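Local coordinates for protein malate Synthase (Haloferax volcanii, PDB 3OYZ) that catalyses the magnesium-dependent Claisen condensation of acetyl-CoA with glyoxylate, and hydrolysis of the malyl-CoA intermediate, giving malate in the glyoxylate cycle, at residues 64-69 and 81-86; 103-108 and 114-119; 415-420 and 424-429. All coordinates share one frame; numbering follows the deposited sequence.

From the N terminus, contact 1 closes first: it joins helix 59-73 to the residues just after strand 80-81, with 11 residues between its segments. Contact 2 follows in series, bringing the end of helix 92-105 to the start of strand 118-121 across a five-residue link, and so neither nests in nor crosses contact 1. The two lie side by side, their centres about 8 Å apart, and a probable backbone hydrogen bond, Ile81 O to His117 N at 2.9 Å, links the end of strand 80-81 to the residue before strand 118-121, where the barrel closes. Contact 3 closes the shortest loop, three residues between its segments, where helix 413-420 gives way to helix 422-428, its centre about 45 Å from that of contact 1, beyond the chain's centre.

Contact 1. Residues 64-69 and 81-86; sequences ENIVEV and IHPRMV. With ACO (acetyl coenzyme *a), chain B; PYR (pyruvic acid), chain C.
Ile66 alone carries the helix side of this contact, and the two residues it meets, Pro83 and Met85, flank Arg84, whose side chain departs the other way to reach both ligands. The interface is correspondingly small, 100 Å² in all, and no hydrogen bond crosses it. The two branches of Ile66 divide the work. CG2 reaches the proline ring, Ile66 CG2 lying 4.2 Å from Pro83 CG, while the longer branch puts Ile66 CD1 4.0 Å from Met85 CE. Bends at chi2 and chi3 fold the methionine chain back so that its terminal methyl is the part that touches, and all three residues are buried.

CG anti to the backbone N (chi1 176°) and a bend at chi3 carry the guanidinium of Arg84 away from Ile66 to the ligands. Both ligand oxygens lie at the edge of its guanidinium, in its plane: NH1 of Arg84 donates to the keto oxygen O3 of pyruvate (2.8 Å, 165°), and NH2 of Arg84 to the thioester carbonyl oxygen O of acetyl-CoA (2.9 Å, 171°). NH2 also forms salt bridges to Asp49 and Glu51. A leucine in place of Arg84 would probably leave both ligand oxygens without these donors and the two carboxylates without this cationic mate. One guanidinium thus spans acetyl-CoA and pyruvate, which occupies the site of glyoxylate. A helix packed outside, with ligand-binding residues just beyond the C-terminal end of the next strand, is the beta-alpha active-site layout of a TIM barrel.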
loop_
_atom_site.group_PDB
_atom_site.type_symbol
_atom_site.label_atom_id
_atom_site.label_comp_id
_atom_site.label_asym_id
_atom_site.label_seq_id
_atom_site.Cartn_x
_atom_site.Cartn_y
_atom_site.Cartn_z
ATOM N N GLU A 64 -34.845 15.327 14.359
ATOM C CA GLU A 64 -35.786 16.496 14.322
ATOM C C GLU A 64 -35.053 17.812 14.136
ATOM O O GLU A 64 -35.403 18.581 13.232
ATOM C CB GLU A 64 -36.747 16.525 15.529
ATOM C CG GLU A 64 -37.812 15.456 15.311
ATOM C CD GLU A 64 -38.407 14.954 16.626
ATOM O OE1 GLU A 64 -37.957 15.407 17.714
ATOM O OE2 GLU A 64 -39.310 14.080 16.576
ATOM N N ASN A 65 -33.942 17.967 14.857
ATOM C CA ASN A 65 -33.156 19.198 14.730
ATOM C C ASN A 65 -32.674 19.371 13.324
ATOM O O ASN A 65 -32.710 20.489 12.782
ATOM C CB ASN A 65 -31.972 19.231 15.706
ATOM C CG ASN A 65 -32.430 19.481 17.106
ATOM O OD1 ASN A 65 -33.611 19.738 17.254
ATOM N ND2 ASN A 65 -31.606 19.263 18.124
ATOM N N ILE A 66 -32.220 18.255 12.723
ATOM C CA ILE A 66 -31.837 18.314 11.322
ATOM C C ILE A 66 -32.941 18.811 10.429
ATOM O O ILE A 66 -32.742 19.640 9.539
ATOM C CB ILE A 66 -31.372 16.862 10.774
ATOM C CG1 ILE A 66 -30.000 16.539 11.341
ATOM C CG2 ILE A 66 -31.320 16.909 9.258
ATOM C CD1 ILE A 66 -29.562 14.970 11.247
ATOM N N VAL A 67 -34.127 18.251 10.567
ATOM C CA VAL A 67 -35.231 18.743 9.729
ATOM C C VAL A 67 -35.522 20.249 9.961
ATOM O O VAL A 67 -35.657 21.040 9.020
ATOM C CB VAL A 67 -36.556 17.983 9.938
ATOM C CG1 VAL A 67 -37.718 18.690 9.174
ATOM C CG2 VAL A 67 -36.466 16.561 9.475
ATOM N N GLU A 68 -35.561 20.630 11.226
ATOM C CA GLU A 68 -35.872 22.033 11.620
ATOM C C GLU A 68 -34.852 23.053 11.115
ATOM O O GLU A 68 -35.240 24.014 10.422
ATOM C CB GLU A 68 -35.960 22.055 13.147
ATOM C CG GLU A 68 -36.684 23.246 13.797
ATOM C CD GLU A 68 -36.278 23.437 15.253
ATOM O OE1 GLU A 68 -36.186 22.491 16.067
ATOM O OE2 GLU A 68 -36.025 24.601 15.614
ATOM N N VAL A 69 -33.560 22.837 11.403
ATOM C CA VAL A 69 -32.540 23.755 10.901
ATOM C C VAL A 69 -32.418 23.844 9.396
ATOM O O VAL A 69 -32.314 24.950 8.827
ATOM C CB VAL A 69 -31.159 23.502 11.491
ATOM C CG1 VAL A 69 -30.144 24.424 10.813
ATOM C CG2 VAL A 69 -31.215 23.586 13.032
ATOM N N ILE A 81 -25.254 20.131 1.551
ATOM C CA ILE A 81 -25.611 19.527 2.804
ATOM C C ILE A 81 -25.884 17.979 2.652
ATOM O O ILE A 81 -26.732 17.526 1.890
ATOM C CB ILE A 81 -26.848 20.223 3.437
ATOM C CG1 ILE A 81 -26.703 21.786 3.448
ATOM C CG2 ILE A 81 -27.172 19.653 4.836
ATOM C CD1 ILE A 81 -27.917 22.483 4.233
ATOM N N HIS A 82 -25.186 17.195 3.447
ATOM C CA HIS A 82 -25.269 15.713 3.369
ATOM C C HIS A 82 -25.217 15.247 4.793
ATOM O O HIS A 82 -24.131 14.988 5.292
ATOM C CB HIS A 82 -23.967 15.231 2.656
ATOM C CG HIS A 82 -23.870 15.596 1.204
ATOM N ND1 HIS A 82 -24.178 14.713 0.187
ATOM C CD2 HIS A 82 -23.359 16.701 0.599
ATOM C CE1 HIS A 82 -23.951 15.290 -0.978
ATOM N NE2 HIS A 82 -23.410 16.483 -0.754
ATOM N N PRO A 83 -26.352 15.051 5.509
ATOM C CA PRO A 83 -26.266 14.615 6.886
ATOM C C PRO A 83 -25.786 13.153 7.105
ATOM O O PRO A 83 -26.061 12.296 6.238
ATOM C CB PRO A 83 -27.749 14.652 7.337
ATOM C CG PRO A 83 -28.414 15.613 6.497
ATOM C CD PRO A 83 -27.732 15.398 5.124
ATOM N N ARG A 84 -25.096 12.861 8.192
ATOM C CA ARG A 84 -24.657 11.485 8.476
ATOM C C ARG A 84 -25.719 10.797 9.331
ATOM O O ARG A 84 -26.020 11.270 10.439
ATOM C CB ARG A 84 -23.267 11.438 9.147
ATOM C CG ARG A 84 -22.812 9.968 9.543
ATOM C CD ARG A 84 -21.326 9.829 9.630
ATOM N NE ARG A 84 -20.803 10.378 10.890
ATOM C CZ ARG A 84 -19.626 10.090 11.427
ATOM N NH1 ARG A 84 -18.736 9.212 10.899
ATOM N NH2 ARG A 84 -19.351 10.637 12.589
ATOM N N MET A 85 -26.208 9.644 8.850
ATOM C CA MET A 85 -27.157 8.794 9.542
ATOM C C MET A 85 -26.414 7.679 10.289
ATOM O O MET A 85 -25.245 7.344 9.989
ATOM C CB MET A 85 -28.117 8.196 8.495
ATOM C CG MET A 85 -28.701 9.308 7.645
ATOM S SD MET A 85 -30.137 10.117 8.496
ATOM C CE MET A 85 -29.258 11.405 9.359
ATOM N N VAL A 86 -27.122 6.979 11.165
ATOM C CA VAL A 86 -26.441 5.825 11.770
ATOM C C VAL A 86 -26.477 4.625 10.801
ATOM O O VAL A 86 -27.347 4.596 9.933
ATOM C CB VAL A 86 -27.008 5.392 13.140
ATOM C CG1 VAL A 86 -26.781 6.518 14.164
ATOM C CG2 VAL A 86 -28.506 5.074 13.045
HETATM N N1A ACO B . -20.114 22.588 14.424
HETATM C C2A ACO B . -20.700 23.762 14.728
HETATM N N3A ACO B . -20.115 24.626 15.578
HETATM C C4A ACO B . -18.931 24.373 16.193
HETATM C C5A ACO B . -18.264 23.092 15.874
HETATM C C6A ACO B . -18.949 22.159 14.959
HETATM N N6A ACO B . -18.324 20.972 14.733
HETATM N N7A ACO B . -17.127 23.041 16.579
HETATM C C8A ACO B . -17.068 24.180 17.310
HETATM N N9A ACO B . -18.104 24.988 17.045
HETATM C C1B ACO B . -18.293 26.331 17.681
HETATM C C2B ACO B . -17.852 26.224 19.135
HETATM O O2B ACO B . -18.949 25.750 19.914
HETATM C C3B ACO B . -17.415 27.637 19.464
HETATM O O3B ACO B . -18.662 28.312 19.659
HETATM P P3B ACO B . -18.897 29.684 20.539
HETATM O O7A ACO B . -19.011 30.677 19.393
HETATM O O8A ACO B . -17.642 29.704 21.386
HETATM O O9A ACO B . -20.147 29.471 21.363
HETATM C C4B ACO B . -16.782 28.086 18.157
HETATM O O4B ACO B . -17.448 27.353 17.120
HETATM C C5B ACO B . -15.300 27.733 18.097
HETATM O O5B ACO B . -15.153 26.453 18.714
HETATM P P1A ACO B . -13.720 25.853 19.114
HETATM O O1A ACO B . -13.026 26.572 20.226
HETATM O O2A ACO B . -12.957 25.844 17.821
HETATM O O3A ACO B . -13.876 24.335 19.598
HETATM P P2A ACO B . -14.480 23.950 21.032
HETATM O O4A ACO B . -15.640 24.893 21.057
HETATM O O5A ACO B . -13.310 23.747 21.972
HETATM O O6A ACO B . -15.060 22.436 20.901
HETATM C CBP ACO B . -15.273 20.173 19.961
HETATM C CCP ACO B . -14.335 21.312 20.379
HETATM C CDP ACO B . -16.102 19.687 21.148
HETATM C CEP ACO B . -14.388 19.015 19.518
HETATM C CAP ACO B . -16.264 20.593 18.869
HETATM O OAP ACO B . -15.467 21.266 17.905
HETATM C C9P ACO B . -16.966 19.438 18.183
HETATM O O9P ACO B . -17.835 18.799 18.786
HETATM N N8P ACO B . -16.564 19.152 16.934
HETATM C C7P ACO B . -17.207 18.063 16.210
HETATM C C6P ACO B . -16.798 16.668 16.708
HETATM C C5P ACO B . -17.341 15.701 15.671
HETATM O O5P ACO B . -17.945 16.133 14.691
HETATM N N4P ACO B . -17.063 14.416 15.882
HETATM C C3P ACO B . -17.448 13.333 14.995
HETATM C C2P ACO B . -16.685 13.384 13.668
HETATM S S1P ACO B . -15.267 12.414 14.087
HETATM C C ACO B . -15.657 10.778 14.014
HETATM O O ACO B . -16.798 10.359 14.007
HETATM C CH3 ACO B . -14.509 9.816 14.014
HETATM C C PYR C . -14.019 7.805 12.294
HETATM O O PYR C . -14.412 6.669 12.728
HETATM O OXT PYR C . -12.780 8.096 12.112
HETATM C CA PYR C . -15.012 8.693 11.880
HETATM O O3 PYR C . -16.267 8.347 11.943
HETATM C CB PYR C . -14.641 10.002 11.289
#

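Contact 2. Residues 103-108 and 114-119; sequences LDITDP and EHIHGF
Residues 105-108 run nearly antiparallel to 114-119, their end-to-end directions 152° apart, with CA of Thr106 8.2 Å from CA of Ile116 and CA of Pro108 7.4 Å from CA of Glu114. At that spacing the backbones do not pair, and no hydrogen bond links the segments; side chains fill the interval. The tightest approach is between two isoleucines whose side chains meet at about a right angle: Ile105 CG2 lies 3.5 Å from Ile116 CD1. This methyl of Ile105 is placed there by a first torsion of -64°, which sets CG1 beside the backbone N and CG2 beside the carbonyl carbon.

The same methyl also reaches Phe119, arriving in the plane of the ring at its edge, with Ile105 CG2 3.9 Å from Phe119 CZ. A second methyl comes in beside it at the ring edge, Thr106 CG2 being 3.7 Å from Phe119 CE2. Thr106 turns its two branches to different tasks: OG1 is hydrogen-bonded to the carbonyl oxygen of Met102, one turn back in the helix, which leaves CG2 to meet the ring. Toward the more exposed end the contact thins, and Glu114 OE1 comes only to 4.0 Å from Pro108 O, an approach between two acceptors rather than a bond.

Helix 59-73 covers one flank, with Ile66 and Val67 against Ile105 and Ile70 against Ile116, while Val140 and Phe137 of helix 127-143 meet Thr106 and Phe119. Backbone hydrogen bonds of Phe119 with Ala152 and Ser154 bind its strand to strand 152-157 of the barrel, and strand 80-81 lies on its other side.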
loop_
_atom_site.group_PDB
_atom_site.type_symbol
_atom_site.label_atom_id
_atom_site.label_comp_id
_atom_site.label_asym_id
_atom_site.label_seq_id
_atom_site.Cartn_x
_atom_site.Cartn_y
_atom_site.Cartn_z
ATOM N N LEU A 103 -35.841 8.506 6.120
ATOM C CA LEU A 103 -37.190 8.593 5.597
ATOM C C LEU A 103 -37.910 9.863 6.210
ATOM O O LEU A 103 -38.558 10.618 5.479
ATOM C CB LEU A 103 -37.897 7.299 5.978
ATOM C CG LEU A 103 -39.289 7.004 5.402
ATOM C CD1 LEU A 103 -39.342 6.905 3.868
ATOM C CD2 LEU A 103 -39.870 5.756 6.082
ATOM N N ASP A 104 -37.813 10.075 7.518
ATOM C CA ASP A 104 -38.365 11.276 8.217
ATOM C C ASP A 104 -37.794 12.572 7.663
ATOM O O ASP A 104 -38.541 13.481 7.243
ATOM C CB ASP A 104 -38.016 11.255 9.719
ATOM C CG ASP A 104 -38.663 10.118 10.461
ATOM O OD1 ASP A 104 -39.650 9.568 9.920
ATOM O OD2 ASP A 104 -38.192 9.776 11.581
ATOM N N ILE A 105 -36.461 12.637 7.595
ATOM C CA ILE A 105 -35.772 13.826 7.112
ATOM C C ILE A 105 -36.201 14.222 5.710
ATOM O O ILE A 105 -36.288 15.433 5.444
ATOM C CB ILE A 105 -34.256 13.728 7.296
ATOM C CG1 ILE A 105 -33.979 13.651 8.798
ATOM C CG2 ILE A 105 -33.530 14.850 6.614
ATOM C CD1 ILE A 105 -32.575 13.118 9.164
ATOM N N THR A 106 -36.515 13.276 4.815
ATOM C CA THR A 106 -36.788 13.706 3.436
ATOM C C THR A 106 -38.274 13.892 3.153
ATOM O O THR A 106 -38.678 14.094 2.014
ATOM C CB THR A 106 -36.284 12.630 2.406
ATOM O OG1 THR A 106 -36.738 11.369 2.911
ATOM C CG2 THR A 106 -34.747 12.561 2.433
ATOM N N ASP A 107 -39.126 13.750 4.149
ATOM C CA ASP A 107 -40.562 14.019 3.910
ATOM C C ASP A 107 -40.664 15.433 3.316
ATOM O O ASP A 107 -40.248 16.362 3.981
ATOM C CB ASP A 107 -41.273 13.961 5.264
ATOM C CG ASP A 107 -42.779 14.209 5.181
ATOM O OD1 ASP A 107 -43.316 14.629 4.124
ATOM O OD2 ASP A 107 -43.398 13.938 6.232
ATOM N N PRO A 108 -41.152 15.612 2.081
ATOM C CA PRO A 108 -41.121 16.871 1.343
ATOM C C PRO A 108 -42.069 17.944 1.967
ATOM O O PRO A 108 -41.830 19.141 1.828
ATOM C CB PRO A 108 -41.680 16.477 -0.032
ATOM C CG PRO A 108 -41.463 15.012 -0.110
ATOM C CD PRO A 108 -41.836 14.575 1.289
ATOM N N GLU A 114 -35.566 19.531 -0.107
ATOM C CA GLU A 114 -35.159 20.411 -1.172
ATOM C C GLU A 114 -33.768 21.013 -0.979
ATOM O O GLU A 114 -33.188 21.431 -1.975
ATOM C CB GLU A 114 -36.224 21.517 -1.447
ATOM C CG GLU A 114 -36.997 21.930 -0.211
ATOM C CD GLU A 114 -38.099 20.945 0.193
ATOM O OE1 GLU A 114 -39.059 20.648 -0.553
ATOM O OE2 GLU A 114 -38.040 20.447 1.323
ATOM N N HIS A 115 -33.225 21.060 0.239
ATOM C CA HIS A 115 -31.878 21.604 0.446
ATOM C C HIS A 115 -30.804 20.537 0.833
ATOM O O HIS A 115 -29.699 20.880 1.289
ATOM C CB HIS A 115 -31.895 22.721 1.521
ATOM C CG HIS A 115 -33.048 23.668 1.353
ATOM N ND1 HIS A 115 -33.236 24.421 0.218
ATOM C CD2 HIS A 115 -34.127 23.906 2.141
ATOM C CE1 HIS A 115 -34.381 25.076 0.298
ATOM N NE2 HIS A 115 -34.932 24.791 1.463
ATOM N N ILE A 116 -31.158 19.260 0.697
ATOM C CA ILE A 116 -30.264 18.117 1.041
ATOM C C ILE A 116 -29.749 17.480 -0.254
ATOM O O ILE A 116 -30.511 17.147 -1.127
ATOM C CB ILE A 116 -30.973 17.082 1.909
ATOM C CG1 ILE A 116 -31.139 17.758 3.270
ATOM C CG2 ILE A 116 -30.123 15.803 2.153
ATOM C CD1 ILE A 116 -31.812 16.938 4.322
ATOM N N HIS A 117 -28.444 17.383 -0.424
ATOM C CA HIS A 117 -27.958 16.778 -1.642
ATOM C C HIS A 117 -27.751 15.247 -1.475
ATOM O O HIS A 117 -27.543 14.593 -2.503
ATOM C CB HIS A 117 -26.598 17.364 -1.998
ATOM C CG HIS A 117 -26.661 18.539 -2.933
ATOM N ND1 HIS A 117 -27.107 19.786 -2.531
ATOM C CD2 HIS A 117 -26.252 18.678 -4.213
ATOM C CE1 HIS A 117 -27.022 20.631 -3.545
ATOM N NE2 HIS A 117 -26.498 19.984 -4.575
ATOM N N GLY A 118 -27.646 14.744 -0.247
ATOM C CA GLY A 118 -27.472 13.276 -0.045
ATOM C C GLY A 118 -27.178 12.978 1.401
ATOM O O GLY A 118 -27.436 13.815 2.304
ATOM N N PHE A 119 -26.762 11.741 1.703
ATOM C CA PHE A 119 -26.565 11.346 3.079
ATOM C C PHE A 119 -25.222 10.593 3.122
ATOM O O PHE A 119 -24.759 10.074 2.086
ATOM C CB PHE A 119 -27.692 10.440 3.582
ATOM C CG PHE A 119 -29.028 11.153 3.831
ATOM C CD1 PHE A 119 -29.254 11.743 5.053
ATOM C CD2 PHE A 119 -29.995 11.261 2.831
ATOM C CE1 PHE A 119 -30.428 12.473 5.279
ATOM C CE2 PHE A 119 -31.199 11.904 3.063
ATOM C CZ PHE A 119 -31.370 12.564 4.300
#

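Contact 3. Residues 415-420 and 424-429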
loop_
_atom_site.group_PDB
_atom_site.type_symbol
_atom_site.label_atom_id
_atom_site.label_comp_id
_atom_site.label_asym_id
_atom_site.label_seq_id
_atom_site.Cartn_x
_atom_site.Cartn_y
_atom_site.Cartn_z
ATOM N N GLU A 415 4.180 -12.719 36.749
ATOM C CA GLU A 415 4.948 -11.622 36.152
ATOM C C GLU A 415 4.083 -10.412 35.804
ATOM O O GLU A 415 4.573 -9.292 35.841
ATOM C CB GLU A 415 5.808 -12.067 34.980
ATOM C CG GLU A 415 6.918 -13.019 35.401
ATOM C CD GLU A 415 7.433 -13.886 34.261
ATOM O OE1 GLU A 415 8.535 -13.581 33.744
ATOM O OE2 GLU A 415 6.755 -14.869 33.881
ATOM N N LEU A 416 2.790 -10.601 35.560
ATOM C CA LEU A 416 1.961 -9.459 35.166
ATOM C C LEU A 416 1.579 -8.651 36.411
ATOM O O LEU A 416 1.507 -7.411 36.387
ATOM C CB LEU A 416 0.717 -9.899 34.378
ATOM C CG LEU A 416 0.958 -10.488 32.973
ATOM C CD1 LEU A 416 -0.307 -11.208 32.531
ATOM C CD2 LEU A 416 1.323 -9.408 31.963
ATOM N N GLU A 417 1.319 -9.399 37.483
ATOM C CA GLU A 417 1.272 -8.842 38.843
ATOM C C GLU A 417 2.538 -8.146 39.335
ATOM O O GLU A 417 2.436 -7.010 39.773
ATOM C CB GLU A 417 0.630 -9.810 39.826
ATOM C CG GLU A 417 -0.838 -9.439 39.881
ATOM C CD GLU A 417 -1.731 -10.607 40.239
ATOM O OE1 GLU A 417 -1.315 -11.371 41.147
ATOM O OE2 GLU A 417 -2.812 -10.750 39.609
ATOM N N GLU A 418 3.718 -8.739 39.190
ATOM C CA GLU A 418 4.937 -7.947 39.362
ATOM C C GLU A 418 4.984 -6.671 38.503
ATOM O O GLU A 418 5.268 -5.577 39.007
ATOM C CB GLU A 418 6.183 -8.799 39.098
ATOM C CG GLU A 418 6.616 -9.628 40.311
ATOM C CD GLU A 418 7.214 -10.991 39.954
ATOM O OE1 GLU A 418 7.625 -11.214 38.780
ATOM O OE2 GLU A 418 7.258 -11.843 40.877
ATOM N N ARG A 419 4.708 -6.792 37.203
ATOM C CA ARG A 419 4.839 -5.659 36.281
ATOM C C ARG A 419 3.828 -4.536 36.553
ATOM O O ARG A 419 4.223 -3.373 36.506
ATOM C CB ARG A 419 4.952 -6.126 34.805
ATOM C CG ARG A 419 4.140 -5.347 33.778
ATOM C CD ARG A 419 4.179 -5.936 32.334
ATOM N NE ARG A 419 3.992 -4.829 31.395
ATOM C CZ ARG A 419 4.993 -4.202 30.775
ATOM N NH1 ARG A 419 6.238 -4.613 30.973
ATOM N NH2 ARG A 419 4.764 -3.169 29.969
ATOM N N TYR A 420 2.572 -4.850 36.881
ATOM C CA TYR A 420 1.562 -3.823 37.126
ATOM C C TYR A 420 1.132 -3.512 38.568
ATOM O O TYR A 420 0.641 -2.408 38.835
ATOM C CB TYR A 420 0.267 -4.091 36.346
ATOM C CG TYR A 420 0.464 -4.072 34.846
ATOM C CD1 TYR A 420 0.712 -2.883 34.165
ATOM C CD2 TYR A 420 0.457 -5.258 34.124
ATOM C CE1 TYR A 420 0.931 -2.875 32.779
ATOM C CE2 TYR A 420 0.677 -5.265 32.754
ATOM C CZ TYR A 420 0.894 -4.076 32.091
ATOM O OH TYR A 420 1.089 -4.128 30.741
ATOM N N VAL A 424 -3.862 -2.602 39.810
ATOM C CA VAL A 424 -3.943 -2.192 38.398
ATOM C C VAL A 424 -4.503 -3.332 37.535
ATOM O O VAL A 424 -5.403 -3.101 36.713
ATOM C CB VAL A 424 -2.587 -1.724 37.818
ATOM C CG1 VAL A 424 -2.752 -1.270 36.355
ATOM C CG2 VAL A 424 -1.967 -0.634 38.684
ATOM N N VAL A 425 -4.034 -4.551 37.800
ATOM C CA VAL A 425 -4.514 -5.736 37.116
ATOM C C VAL A 425 -6.013 -5.930 37.222
ATOM O O VAL A 425 -6.654 -6.235 36.210
ATOM C CB VAL A 425 -3.760 -7.017 37.517
ATOM C CG1 VAL A 425 -4.405 -8.262 36.922
ATOM C CG2 VAL A 425 -2.312 -6.942 37.097
ATOM N N GLU A 426 -6.577 -5.779 38.423
ATOM C CA GLU A 426 -7.961 -6.206 38.647
ATOM C C GLU A 426 -8.843 -5.111 38.093
ATOM O O GLU A 426 -9.941 -5.387 37.610
ATOM C CB GLU A 426 -8.285 -6.517 40.117
ATOM C CG GLU A 426 -7.738 -7.869 40.643
ATOM C CD GLU A 426 -7.819 -9.058 39.647
ATOM O OE1 GLU A 426 -8.877 -9.277 38.993
ATOM O OE2 GLU A 426 -6.808 -9.802 39.531
ATOM N N ARG A 427 -8.320 -3.890 38.071
ATOM C CA ARG A 427 -9.023 -2.802 37.383
ATOM C C ARG A 427 -9.169 -2.999 35.860
ATOM O O ARG A 427 -10.260 -2.767 35.330
ATOM C CB ARG A 427 -8.345 -1.463 37.677
ATOM C CG ARG A 427 -9.256 -0.280 37.420
ATOM C CD ARG A 427 -8.847 0.887 38.286
ATOM N NE ARG A 427 -8.183 1.968 37.568
ATOM C CZ ARG A 427 -8.806 2.921 36.877
ATOM N NH1 ARG A 427 -10.129 2.909 36.748
ATOM N NH2 ARG A 427 -8.093 3.883 36.304
ATOM N N ALA A 428 -8.081 -3.407 35.194
ATOM C CA ALA A 428 -7.998 -3.686 33.744
ATOM C C ALA A 428 -8.967 -4.791 33.396
ATOM O O ALA A 428 -9.787 -4.647 32.489
ATOM C CB ALA A 428 -6.606 -4.138 33.353
ATOM N N MET A 429 -8.888 -5.873 34.168
ATOM C CA MET A 429 -9.824 -6.965 33.998
ATOM C C MET A 429 -11.282 -6.579 34.127
ATOM O O MET A 429 -12.093 -7.383 33.704
ATOM C CB MET A 429 -9.511 -8.170 34.882
ATOM C CG MET A 429 -8.143 -8.767 34.653
ATOM S SD MET A 429 -7.870 -9.032 32.874
ATOM C CE MET A 429 -8.775 -10.518 32.491
#
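Helices 415-420 and 424-428 follow one another at 107°, their axes approaching to 10.0 Å, and the backbones are nearest where CA of Tyr420 lies 5.9 Å from CA of Val424. The tightest approach is a methyl against a carbonyl: Val424 CG2 lies 3.2 Å from Tyr420 O. Val425 lies deeper in the angle, its CG2 3.9 Å from Tyr420 CB and also near Leu416 O, while its CG1 meets the carboxylate of Glu417.

Two consecutive helices, 413-420 and 422-428, separated by one residue and turned near a right angle, resemble an alpha-alpha corner; this one belongs to the helical C-terminal region, far from the bound ligands and magnesium. At its outer edge Glu417 OE2 stands 4.1 Å from Glu426 OE2, their carboxylate planes 71° apart, a proximity probably unfavourable in charge; Tyr406 gives Glu417 a weak hydrogen bond.

With CG anti to the carbonyl carbon, the ring of Tyr420 leads away from the second helix. Arg419 CG lies over one face, 3.6 Å above the ring plane of Tyr420 toward its rim, and Arg419 NE donates in the guanidinium plane to Tyr420 OH (3.1 Å, 173°). That hydroxyl and Arg419 NH2 both hydrogen-bond to Pro273 O of a second subunit.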